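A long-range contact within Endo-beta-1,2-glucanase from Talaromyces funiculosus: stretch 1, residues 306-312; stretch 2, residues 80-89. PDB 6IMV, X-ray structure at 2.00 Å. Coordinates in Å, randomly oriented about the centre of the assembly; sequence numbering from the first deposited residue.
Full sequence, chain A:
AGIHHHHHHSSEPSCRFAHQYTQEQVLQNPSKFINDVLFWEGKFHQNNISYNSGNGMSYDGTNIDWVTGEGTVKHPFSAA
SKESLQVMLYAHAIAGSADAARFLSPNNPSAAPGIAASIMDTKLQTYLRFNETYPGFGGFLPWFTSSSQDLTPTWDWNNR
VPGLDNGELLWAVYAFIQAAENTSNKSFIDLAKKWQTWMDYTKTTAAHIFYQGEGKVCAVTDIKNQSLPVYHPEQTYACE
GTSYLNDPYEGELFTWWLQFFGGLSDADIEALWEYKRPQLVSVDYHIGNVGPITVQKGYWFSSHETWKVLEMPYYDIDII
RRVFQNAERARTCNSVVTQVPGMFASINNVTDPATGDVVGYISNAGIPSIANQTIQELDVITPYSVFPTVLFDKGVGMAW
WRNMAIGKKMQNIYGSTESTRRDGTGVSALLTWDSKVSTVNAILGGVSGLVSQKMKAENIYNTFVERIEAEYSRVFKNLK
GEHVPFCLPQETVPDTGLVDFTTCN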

# COMPACT_ATOMS: atom_id res chain seq x y z
N THR A 306 6.26 -3.66 -3.89
CA THR A 306 6.94 -4.19 -2.70
C THR A 306 5.98 -4.25 -1.49
O THR A 306 6.38 -4.68 -0.42
CB THR A 306 8.19 -3.34 -2.43
OG1 THR A 306 9.06 -3.50 -3.55
CG2 THR A 306 8.92 -3.70 -1.16
N TRP A 307 4.72 -3.86 -1.70
CA TRP A 307 3.64 -3.75 -0.69
C TRP A 307 3.59 -4.95 0.27
O TRP A 307 3.30 -4.76 1.45
CB TRP A 307 2.31 -3.61 -1.43
CG TRP A 307 1.11 -3.13 -0.68
CD1 TRP A 307 0.49 -3.73 0.38
CD2 TRP A 307 0.29 -2.01 -1.05
NE1 TRP A 307 -0.64 -3.03 0.71
CE2 TRP A 307 -0.80 -1.98 -0.16
CE3 TRP A 307 0.37 -1.04 -2.06
CZ2 TRP A 307 -1.79 -0.99 -0.22
CZ3 TRP A 307 -0.61 -0.07 -2.13
CH2 TRP A 307 -1.68 -0.06 -1.23
N LYS A 308 3.82 -6.17 -0.23
CA LYS A 308 3.61 -7.39 0.55
C LYS A 308 4.45 -7.39 1.84
O LYS A 308 4.03 -7.97 2.83
CB LYS A 308 3.91 -8.64 -0.28
CG LYS A 308 5.37 -8.87 -0.62
CD LYS A 308 5.59 -9.91 -1.69
CE LYS A 308 7.04 -10.28 -1.87
NZ LYS A 308 7.21 -11.41 -2.82
N VAL A 309 5.62 -6.75 1.81
CA VAL A 309 6.56 -6.82 2.94
C VAL A 309 6.02 -6.01 4.14
O VAL A 309 6.47 -6.22 5.25
CB VAL A 309 7.98 -6.36 2.55
CG1 VAL A 309 8.48 -7.09 1.32
CG2 VAL A 309 8.07 -4.85 2.37
N LEU A 310 5.04 -5.13 3.89
CA LEU A 310 4.35 -4.38 4.95
C LEU A 310 3.42 -5.29 5.76
O LEU A 310 3.03 -4.93 6.87
CB LEU A 310 3.51 -3.24 4.35
CG LEU A 310 4.26 -2.05 3.74
CD1 LEU A 310 3.30 -1.20 2.93
CD2 LEU A 310 4.94 -1.21 4.81
N GLU A 311 3.00 -6.42 5.17
CA GLU A 311 1.86 -7.17 5.70
C GLU A 311 2.26 -8.57 6.20
O GLU A 311 1.54 -9.14 6.98
CB GLU A 311 0.77 -7.27 4.63
CG GLU A 311 0.30 -5.92 4.13
CD GLU A 311 -1.12 -5.88 3.61
OE1 GLU A 311 -1.99 -6.63 4.15
OE2 GLU A 311 -1.35 -5.13 2.65
N MET A 312 3.38 -9.13 5.73
CA MET A 312 3.83 -10.45 6.19
C MET A 312 5.33 -10.39 6.44
O MET A 312 6.02 -9.58 5.83
CB MET A 312 3.50 -11.54 5.17
CG MET A 312 2.01 -11.69 4.93
SD MET A 312 1.61 -13.05 3.83
CE MET A 312 1.73 -14.45 4.95
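Stretch 2 80-89: ASKESLQVML

Residues 80-89 form one unbroken stretch of α-helix, which continues beyond Leu89, and they lie against segment 306-312. There Thr306 and Trp307 belong to a 3-10 segment that begins earlier in the chain, and 308-310 have helical phi/psi without the regular bonds. As stretch 1 runs from Trp307 to Glu311, its nearest neighbours on the helix advance from Ser81 (Trp307 CA to Ser81 CA 10.1 Å) to Met88 (Glu311 CA to Met88 CA 8.4 Å), so both chains progress in the same general sense. The contact is small, burying 270 Å² over both sides, and no hydrogen bond crosses it; packing does the work.

Trp307 contributes most. Its chi1 is t, and CA-to-CB points toward the helix, so the indole reaches across to it. Trp307 CZ2 lies 3.5 Å from Ser81 O and 3.5 Å from Ser84 OG, both at the ring edge near its plane, and 3.7 Å from Leu85 CG. The polar neighbours suit an aromatic edge, whose C-H groups carry slight positive charge. Ser84, whose CA-to-CB bond points toward stretch 1, has a short side chain, and Ser84 OG donates a hydrogen bond to Ser81 O (2.6 Å), which satisfies the hydroxyl within the helix. Leu85 starts sideways, but its branched end comes nearer and offers an apolar surface.

Met88, one turn beyond Ser84, covers the next largest area. Its flexible, unbranched chain, chi1 m, chi2 t and chi3 m, brings Met88 SD to 4.4 Å from Leu310 CB, while Met88 CE reaches 4.2 Å from Trp307 NE1 and 3.8 Å from Glu311 OE2.

Glu311 completes the contact. Its carboxylate accepts a weak hydrogen bond from the indole, Trp307 NE1 to Glu311 OE2 at 2.9 Å with an angle of 128°, giving both buried polar groups a partner within stretch 1. Glu311 OE2 remains 3.9 Å from Ser84 OG, a contact without a hydrogen bond.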

# COMPACT_ATOMS: atom_id res chain seq x y z
N ALA A 80 -10.37 -2.44 -1.67
CA ALA A 80 -9.84 -3.18 -0.52
C ALA A 80 -8.37 -2.84 -0.27
O ALA A 80 -7.88 -2.95 0.85
CB ALA A 80 -10.06 -4.66 -0.72
N SER A 81 -7.68 -2.38 -1.32
CA SER A 81 -6.28 -1.94 -1.25
C SER A 81 -6.13 -0.69 -0.36
O SER A 81 -5.20 -0.62 0.46
CB SER A 81 -5.75 -1.70 -2.65
OG SER A 81 -6.73 -1.02 -3.44
N LYS A 82 -7.04 0.28 -0.50
CA LYS A 82 -7.00 1.49 0.35
C LYS A 82 -7.50 1.14 1.76
O LYS A 82 -6.98 1.61 2.76
CB LYS A 82 -7.83 2.63 -0.25
CG LYS A 82 -7.41 3.05 -1.65
CD LYS A 82 -8.14 2.33 -2.76
CE LYS A 82 -7.44 2.44 -4.10
NZ LYS A 82 -6.08 1.85 -4.05
N GLU A 83 -8.52 0.28 1.84
CA GLU A 83 -8.98 -0.28 3.11
C GLU A 83 -7.81 -0.88 3.90
O GLU A 83 -7.73 -0.70 5.09
CB GLU A 83 -10.04 -1.35 2.86
CG GLU A 83 -11.35 -0.80 2.33
CD GLU A 83 -12.15 0.02 3.32
OE1 GLU A 83 -12.63 -0.56 4.32
OE2 GLU A 83 -12.30 1.25 3.09
N SER A 84 -6.90 -1.58 3.21
CA SER A 84 -5.76 -2.24 3.84
C SER A 84 -4.84 -1.20 4.51
O SER A 84 -4.35 -1.46 5.61
CB SER A 84 -5.01 -3.13 2.86
OG SER A 84 -4.10 -2.39 2.08
N LEU A 85 -4.68 -0.02 3.90
CA LEU A 85 -3.82 1.03 4.44
C LEU A 85 -4.45 1.65 5.70
O LEU A 85 -3.75 1.91 6.68
CB LEU A 85 -3.54 2.09 3.37
CG LEU A 85 -2.69 1.61 2.20
CD1 LEU A 85 -2.62 2.67 1.10
CD2 LEU A 85 -1.28 1.24 2.65
N GLN A 86 -5.77 1.84 5.67
CA GLN A 86 -6.53 2.40 6.77
C GLN A 86 -6.52 1.41 7.95
O GLN A 86 -6.27 1.78 9.09
CB GLN A 86 -7.94 2.70 6.29
CG GLN A 86 -8.86 3.30 7.34
CD GLN A 86 -10.27 3.48 6.82
OE1 GLN A 86 -10.66 2.87 5.83
NE2 GLN A 86 -11.04 4.32 7.49
N VAL A 87 -6.76 0.13 7.65
CA VAL A 87 -6.85 -0.91 8.67
C VAL A 87 -5.48 -1.10 9.34
O VAL A 87 -5.41 -1.21 10.57
CB VAL A 87 -7.43 -2.22 8.10
CG1 VAL A 87 -7.21 -3.41 9.03
CG2 VAL A 87 -8.92 -2.05 7.80
N MET A 88 -4.40 -1.10 8.54
CA MET A 88 -3.05 -1.25 9.08
C MET A 88 -2.75 -0.10 10.06
O MET A 88 -2.19 -0.33 11.14
CB MET A 88 -2.00 -1.26 7.96
CG MET A 88 -1.88 -2.60 7.28
SD MET A 88 -0.50 -2.67 6.09
CE MET A 88 -1.26 -1.89 4.67
N LEU A 89 -3.12 1.13 9.69
CA LEU A 89 -2.95 2.30 10.56
C LEU A 89 -3.71 2.06 11.87
O LEU A 89 -3.17 2.31 12.95
CB LEU A 89 -3.45 3.54 9.82
CG LEU A 89 -3.29 4.90 10.49
CD1 LEU A 89 -4.42 5.20 11.44
CD2 LEU A 89 -1.95 5.08 11.18